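Local coordinates for protein response regulator ChrA (Corynebacterium diphtheriae, PDB 4YN8) that probably binds DNA and regulates transcription as the response regulator of a haem-sensing two-component system, at residues A[23-26]-A[32-35]; A[7-12]-A[41-46]; A[156-159]-A[165-168]. The protein carries 1 engineered substitution. All blocks are in the same frame, centred on the assembly; numbering follows the deposited sequence. Where two conformers were deposited one is given.

Contact 1. Residues A[23-26]-A[32-35]; sequences SILD and TVVA. With MG (magnesium ion), chain I.
The carboxylate of D26, the last residue of helix 15-26, takes the backbone N-H of V33 on strand 31-37. D26 OD1 sits 2.9 Å from V33 N with an almost straight N-H...O angle of 174°. The N-H arrives on the syn side of the carboxylate, tilted 32° out of its plane. The other oxygen, OD2, reaches the same residue through water: water 1 donates to D26 OD2 at 2.6 Å and to V33 O at 2.8 Å, so one side chain holds the V33 N-H directly and its carbonyl through a water. OD2 also forms a salt bridge with R22, one turn back on the helix.

Beside this polar grip, V33 turns its CG2 methyl to the helix, where it lies 3.8 Å from L25 CB; the two side chains cross at about a right angle. V33 carries CG1 anti to its backbone N (chi1 177°), which swings CG2 round to meet L25 and the carboxylate of D26. L25 itself goes on to pack against L110 and V114 of helix 107-119.

The backbone O of D26 faces a magnesium ion at 2.5 Å, which F28 O and I31 O also bind. T32 OG1 lies 3.0 Å from water 2, one of the metal's ligands. The contact joins helix and second strand of the beta-alpha-beta unit 6-11, 15-26, 31-37 in the receiver domain. D26 fastens the helix end to that strand, and R22 and the V33 N-H probably help to keep its carboxylate ionised.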
loop_
_atom_site.group_PDB
_atom_site.type_symbol
_atom_site.label_atom_id
_atom_site.label_comp_id
_atom_site.label_asym_id
_atom_site.label_seq_id
_atom_site.Cartn_x
_atom_site.Cartn_y
_atom_site.Cartn_z
ATOM N N SER A 23 18.721 9.197 15.606
ATOM C CA SER A 23 19.861 8.781 16.420
ATOM C C SER A 23 20.675 7.724 15.683
ATOM O O SER A 23 21.905 7.810 15.621
ATOM C CB SER A 23 19.370 8.271 17.774
ATOM O OG SER A 23 18.971 9.378 18.545
ATOM N N ILE A 24 19.987 6.773 15.056
ATOM C CA ILE A 24 20.669 5.751 14.283
ATOM C C ILE A 24 21.420 6.333 13.093
ATOM O O ILE A 24 22.599 6.017 12.846
ATOM C CB ILE A 24 19.712 4.677 13.782
ATOM C CG1 ILE A 24 19.114 3.889 14.946
ATOM C CG2 ILE A 24 20.461 3.744 12.854
ATOM C CD1 ILE A 24 17.867 3.126 14.575
ATOM N N LEU A 25 20.748 7.146 12.294
ATOM C CA LEU A 25 21.406 7.731 11.145
ATOM C C LEU A 25 22.650 8.553 11.511
ATOM O O LEU A 25 23.720 8.404 10.873
ATOM C CB LEU A 25 20.409 8.592 10.340
ATOM C CG LEU A 25 19.291 7.803 9.632
ATOM C CD1 LEU A 25 18.129 8.692 9.267
ATOM C CD2 LEU A 25 19.813 7.092 8.398
ATOM N N ASP A 26 22.495 9.408 12.533
ATOM C CA ASP A 26 23.586 10.317 12.953
ATOM C C ASP A 26 24.736 9.523 13.558
ATOM O O ASP A 26 25.901 9.972 13.493
ATOM C CB ASP A 26 23.064 11.364 13.939
ATOM C CG ASP A 26 22.547 12.620 13.265
ATOM O OD1 ASP A 26 23.015 13.034 12.152
ATOM O OD2 ASP A 26 21.692 13.259 13.907
ATOM N N THR A 32 24.746 12.421 8.072
ATOM C CA THR A 32 24.325 13.499 8.933
ATOM C C THR A 32 22.878 13.892 8.612
ATOM O O THR A 32 22.580 14.211 7.463
ATOM C CB THR A 32 25.186 14.768 8.762
ATOM O OG1 THR A 32 26.530 14.506 9.155
ATOM C CG2 THR A 32 24.689 15.846 9.681
ATOM N N VAL A 33 22.020 13.924 9.614
ATOM C CA VAL A 33 20.656 14.419 9.419
ATOM C C VAL A 33 20.698 15.932 9.526
ATOM O O VAL A 33 20.932 16.476 10.630
ATOM C CB VAL A 33 19.706 13.810 10.427
ATOM C CG1 VAL A 33 18.279 14.367 10.292
ATOM C CG2 VAL A 33 19.734 12.298 10.209
ATOM N N VAL A 34 20.584 16.590 8.401
ATOM C CA VAL A 34 20.636 18.070 8.346
ATOM C C VAL A 34 19.276 18.760 8.427
ATOM O O VAL A 34 19.222 19.971 8.571
ATOM C CB VAL A 34 21.371 18.549 7.096
ATOM C CG1 VAL A 34 22.774 17.961 7.048
ATOM C CG2 VAL A 34 20.587 18.217 5.860
ATOM N N ALA A 35 18.185 18.008 8.329
ATOM C CA ALA A 35 16.820 18.578 8.285
ATOM C C ALA A 35 15.830 17.499 8.702
ATOM O O ALA A 35 16.063 16.313 8.426
ATOM C CB ALA A 35 16.480 19.077 6.894
HETATM MG MG MG I . 27.045 11.181 11.571
HETATM O O HOH W 1 21.147 15.696 13.261
HETATM O O HOH W 2 28.452 12.381 9.935
HETATM O O HOH W 3 28.785 11.307 13.011
#

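Contact 2. Residues A[7-12]-A[41-46]; sequences RVMLID and SNINTK. With MG (magnesium ion), chain F.
M9 and I43 meet where the loop 41-46 passes beside strand 6-11 without pairing with it: the closest CA atoms, those of M9 and T45, stay 8.1 Å apart, and side chains bridge the distance. M9 runs its thioether straight off the strand, with CG anti to the backbone N (chi1 179°) and the chain extended beyond. It reaches I43 tip to tip: M9 SD lies 3.6 Å from I43 CG2 and M9 CE 3.7 Å from I43 CD1. I43 thus offers both of its branches to one methionine. Its CD1 also meets the tip of I11, 4.1 Å from I11 CD1, so the two residues that alternate on this face of the strand share a single isoleucine. A37 of strand 31-37 touches I43 as well, while I11 leans on V51 and T53 of strand 50-53.

Further along the loop the chain bends in an Asx turn, where N44 OD1 accepts from K46 N at 2.9 Å.

The strand ends at I11, and the next residue, D12, binds a magnesium ion through OD1 at 2.1 Å; waters 4, 5 and 6, H14 and D54 complete its shell. A hydrophobic first strand leading into a metal-binding aspartate, with D54 after the third strand (50-53), is characteristic of CheY-like receiver domains, and here I43 packs on M9 and I11 on one face of that first strand.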
loop_
_atom_site.group_PDB
_atom_site.type_symbol
_atom_site.label_atom_id
_atom_site.label_comp_id
_atom_site.label_asym_id
_atom_site.label_seq_id
_atom_site.Cartn_x
_atom_site.Cartn_y
_atom_site.Cartn_z
ATOM N N ARG A 7 24.058 14.074 3.389
ATOM C CA ARG A 7 23.198 15.007 4.132
ATOM C C ARG A 7 21.758 14.546 3.939
ATOM O O ARG A 7 21.229 14.560 2.826
ATOM C CB ARG A 7 23.349 16.429 3.578
ATOM C CG ARG A 7 24.769 16.947 3.740
ATOM C CD ARG A 7 25.085 18.174 2.875
ATOM N NE ARG A 7 25.087 17.805 1.501
ATOM C CZ ARG A 7 25.127 18.691 0.507
ATOM N NH1 ARG A 7 25.244 20.005 0.773
ATOM N NH2 ARG A 7 25.094 18.271 -0.720
ATOM N N VAL A 8 21.151 14.132 5.035
ATOM C CA VAL A 8 19.827 13.540 5.004
ATOM C C VAL A 8 18.751 14.464 5.514
ATOM O O VAL A 8 18.957 15.124 6.542
ATOM C CB VAL A 8 19.833 12.254 5.810
ATOM C CG1 VAL A 8 18.397 11.759 6.112
ATOM C CG2 VAL A 8 20.633 11.215 5.042
ATOM N N MET A 9 17.628 14.477 4.826
ATOM C CA MET A 9 16.386 15.003 5.382
ATOM C C MET A 9 15.495 13.847 5.780
ATOM O O MET A 9 15.225 12.985 4.973
ATOM C CB MET A 9 15.621 15.889 4.424
ATOM C CG MET A 9 14.301 16.416 5.021
ATOM S SD MET A 9 13.720 17.813 4.016
ATOM C CE MET A 9 12.861 18.770 5.243
ATOM N N LEU A 10 15.080 13.850 7.032
ATOM C CA LEU A 10 14.328 12.741 7.623
ATOM C C LEU A 10 12.933 13.221 7.909
ATOM O O LEU A 10 12.761 14.201 8.634
ATOM C CB LEU A 10 14.993 12.340 8.933
ATOM C CG LEU A 10 14.254 11.297 9.776
ATOM C CD1 LEU A 10 14.201 10.012 8.987
ATOM C CD2 LEU A 10 15.022 11.116 11.060
ATOM N N ILE A 11 11.942 12.512 7.391
ATOM C CA ILE A 11 10.543 12.948 7.413
ATOM C C ILE A 11 9.698 11.840 8.029
ATOM O O ILE A 11 9.767 10.681 7.585
ATOM C CB ILE A 11 10.071 13.240 6.004
ATOM C CG1 ILE A 11 11.029 14.242 5.357
ATOM C CG2 ILE A 11 8.643 13.805 6.015
ATOM C CD1 ILE A 11 10.557 14.777 4.023
ATOM N N ASP A 12 8.945 12.190 9.066
ATOM C CA ASP A 12 8.056 11.240 9.745
ATOM C C ASP A 12 7.137 12.072 10.611
ATOM O O ASP A 12 7.609 12.970 11.316
ATOM C CB ASP A 12 8.896 10.288 10.624
ATOM C CG ASP A 12 8.098 9.154 11.236
ATOM O OD1 ASP A 12 6.884 9.271 11.557
ATOM O OD2 ASP A 12 8.753 8.098 11.395
ATOM N N SER A 41 5.072 18.517 2.819
ATOM C CA SER A 41 4.622 19.804 2.270
ATOM C C SER A 41 5.713 20.865 2.277
ATOM O O SER A 41 6.484 20.982 3.254
ATOM C CB SER A 41 3.427 20.315 3.081
ATOM O OG SER A 41 2.349 19.403 3.033
ATOM N N ASN A 42 5.781 21.662 1.213
ATOM C CA ASN A 42 6.705 22.850 1.153
ATOM C C ASN A 42 8.190 22.593 1.331
ATOM O O ASN A 42 8.898 23.467 1.823
ATOM C CB ASN A 42 6.315 23.945 2.200
ATOM C CG ASN A 42 4.858 24.147 2.312
ATOM O OD1 ASN A 42 4.283 23.908 3.425
ATOM N ND2 ASN A 42 4.191 24.502 1.184
ATOM N N ILE A 43 8.660 21.378 1.058
ATOM C CA ILE A 43 9.980 20.960 1.426
ATOM C C ILE A 43 11.011 21.647 0.497
ATOM O O ILE A 43 10.919 21.622 -0.771
ATOM C CB ILE A 43 10.189 19.431 1.257
ATOM C CG1 ILE A 43 9.317 18.565 2.194
ATOM C CG2 ILE A 43 11.681 19.094 1.369
ATOM C CD1 ILE A 43 9.538 18.728 3.666
ATOM N N ASN A 44 12.021 22.207 1.149
ATOM C CA ASN A 44 13.181 22.791 0.477
ATOM C C ASN A 44 14.305 21.773 0.494
ATOM O O ASN A 44 14.745 21.395 1.553
ATOM C CB ASN A 44 13.611 24.061 1.201
ATOM C CG ASN A 44 14.692 24.772 0.482
ATOM O OD1 ASN A 44 15.621 24.145 0.049
ATOM N ND2 ASN A 44 14.610 26.115 0.376
ATOM N N THR A 45 14.713 21.282 -0.684
ATOM C CA THR A 45 15.714 20.211 -0.753
ATOM C C THR A 45 17.112 20.730 -1.073
ATOM O O THR A 45 18.035 19.973 -1.388
ATOM C CB THR A 45 15.330 19.155 -1.839
ATOM O OG1 THR A 45 15.252 19.796 -3.095
ATOM C CG2 THR A 45 13.970 18.553 -1.506
ATOM N N LYS A 46 17.320 22.036 -0.960
ATOM C CA LYS A 46 18.666 22.544 -1.244
ATOM C C LYS A 46 19.615 22.058 -0.180
ATOM O O LYS A 46 19.367 22.199 1.029
ATOM C CB LYS A 46 18.662 24.076 -1.264
ATOM C CG LYS A 46 20.032 24.692 -1.423
ATOM C CD LYS A 46 19.856 26.192 -1.617
ATOM C CE LYS A 46 21.152 26.862 -2.006
ATOM N NZ LYS A 46 20.842 28.165 -2.650
HETATM MG MG MG F . 5.544 7.731 10.963
HETATM O O HOH W 4 4.292 6.276 10.415
HETATM O O HOH W 5 4.916 9.282 9.544
HETATM O O HOH W 6 6.772 6.781 12.314
#

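Contact 3. Residues A[156-159]-A[165-168]; sequences QGLS and AKLF
K166 lays its aliphatic chain across the side chain of L158, CD coming 3.9 Å from L158 CD2 as the two cross at about a right angle. The lysine is stretched out all the way from helix 160-167, with CG anti to the backbone N (chi1 -173°) and every later torsion extended, and this carries the methylenes past the leucine and the ammonium on toward Q156. There K166 NZ stops 4.0 Å from Q156 OE1, too far for a hydrogen bond. The amide of Q156 is held from its other end, since NE2 bonds to the backbone O of Q152 in helix 145-155.

G157, with positive phi, closes helix 145-155 in a Schellman motif. S159 is the N-cap of helix 160-167: its OG caps a backbone N of the first turn and its own N bonds to Q162 OE1, as in a capping box. L158, between the two, also packs on N153 of the preceding helix.

Both segments belong to the LuxR-type helix-turn-helix region. The chemistry is chiefly van der Waals contact of methylenes with a leucine methyl, with at most a long-range attraction between ammonium and amide oxygen, so between these two segments K166 is probably held lightly.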
loop_
_atom_site.group_PDB
_atom_site.type_symbol
_atom_site.label_atom_id
_atom_site.label_comp_id
_atom_site.label_asym_id
_atom_site.label_seq_id
_atom_site.Cartn_x
_atom_site.Cartn_y
_atom_site.Cartn_z
ATOM N N GLN A 156 -32.968 -19.084 -13.137
ATOM C CA GLN A 156 -34.349 -19.359 -13.499
ATOM C C GLN A 156 -35.164 -18.114 -13.853
ATOM O O GLN A 156 -36.331 -18.228 -14.136
ATOM C CB GLN A 156 -35.030 -20.140 -12.391
ATOM C CG GLN A 156 -34.414 -21.497 -12.161
ATOM C CD GLN A 156 -34.831 -22.074 -10.835
ATOM O OE1 GLN A 156 -36.010 -22.256 -10.592
ATOM N NE2 GLN A 156 -33.879 -22.325 -9.960
ATOM N N GLY A 157 -34.534 -16.952 -13.837
ATOM C CA GLY A 157 -35.089 -15.703 -14.284
ATOM C C GLY A 157 -35.841 -14.920 -13.229
ATOM O O GLY A 157 -36.654 -14.083 -13.561
ATOM N N LEU A 158 -35.569 -15.164 -11.953
ATOM C CA LEU A 158 -36.339 -14.490 -10.904
ATOM C C LEU A 158 -35.849 -13.081 -10.699
ATOM O O LEU A 158 -34.655 -12.830 -10.682
ATOM C CB LEU A 158 -36.254 -15.281 -9.601
ATOM C CG LEU A 158 -37.261 -16.384 -9.408
ATOM C CD1 LEU A 158 -37.100 -17.535 -10.383
ATOM C CD2 LEU A 158 -37.169 -16.887 -7.987
ATOM N N SER A 159 -36.777 -12.151 -10.488
ATOM C CA SER A 159 -36.470 -10.773 -10.100
ATOM C C SER A 159 -36.066 -10.749 -8.620
ATOM O O SER A 159 -36.281 -11.731 -7.874
ATOM C CB SER A 159 -37.729 -9.898 -10.231
ATOM O OG SER A 159 -38.749 -10.361 -9.369
ATOM N N ALA A 165 -39.274 -13.393 -2.053
ATOM C CA ALA A 165 -40.456 -14.153 -1.681
ATOM C C ALA A 165 -40.128 -15.646 -1.550
ATOM O O ALA A 165 -40.538 -16.325 -0.592
ATOM C CB ALA A 165 -41.540 -13.911 -2.713
ATOM N N LYS A 166 -39.327 -16.159 -2.480
ATOM C CA LYS A 166 -39.001 -17.566 -2.489
ATOM C C LYS A 166 -38.057 -17.978 -1.372
ATOM O O LYS A 166 -38.199 -19.069 -0.779
ATOM C CB LYS A 166 -38.429 -17.913 -3.861
ATOM C CG LYS A 166 -38.218 -19.401 -4.021
ATOM C CD LYS A 166 -37.775 -19.775 -5.419
ATOM C CE LYS A 166 -37.384 -21.252 -5.445
ATOM N NZ LYS A 166 -37.228 -21.613 -6.876
ATOM N N LEU A 167 -37.091 -17.119 -1.069
ATOM C CA LEU A 167 -36.053 -17.443 -0.091
ATOM C C LEU A 167 -36.395 -16.941 1.333
ATOM O O LEU A 167 -35.655 -17.206 2.293
ATOM C CB LEU A 167 -34.706 -16.827 -0.527
ATOM C CG LEU A 167 -34.267 -17.380 -1.899
ATOM C CD1 LEU A 167 -32.901 -16.847 -2.293
ATOM C CD2 LEU A 167 -34.261 -18.883 -1.949
ATOM N N PHE A 168 -37.476 -16.180 1.428
ATOM C CA PHE A 168 -37.910 -15.554 2.709
ATOM C C PHE A 168 -36.880 -14.662 3.311
ATOM O O PHE A 168 -36.634 -14.695 4.527
ATOM C CB PHE A 168 -38.347 -16.600 3.735
ATOM C CG PHE A 168 -39.449 -17.474 3.269
ATOM C CD1 PHE A 168 -40.765 -17.154 3.514
ATOM C CD2 PHE A 168 -39.163 -18.692 2.634
ATOM C CE1 PHE A 168 -41.797 -17.986 3.090
ATOM C CE2 PHE A 168 -40.187 -19.528 2.201
ATOM C CZ PHE A 168 -41.503 -19.160 2.429
#

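Contacts 1 and 2 share the receiver domain's sheet and are both partly buried; contact 3 is a surface contact in the LuxR-type region, its centre about 67 Å from that of contact 1 and about 61 Å from that of contact 2. The first two meet directly, since strands 6-11 and 31-37 are neighbours: T32 O lies 2.8 Å from V8 N, probably hydrogen-bonded. Their chemistry differs. A carboxylate gripping a strand dominates contact 1, whereas contact 2 is apolar across its segments. Each has magnesium at its margin, bound by a backbone carbonyl in one and a carboxylate in the other. Contact 3, without a polar bond between its segments, relies on a lysine chain over a leucine.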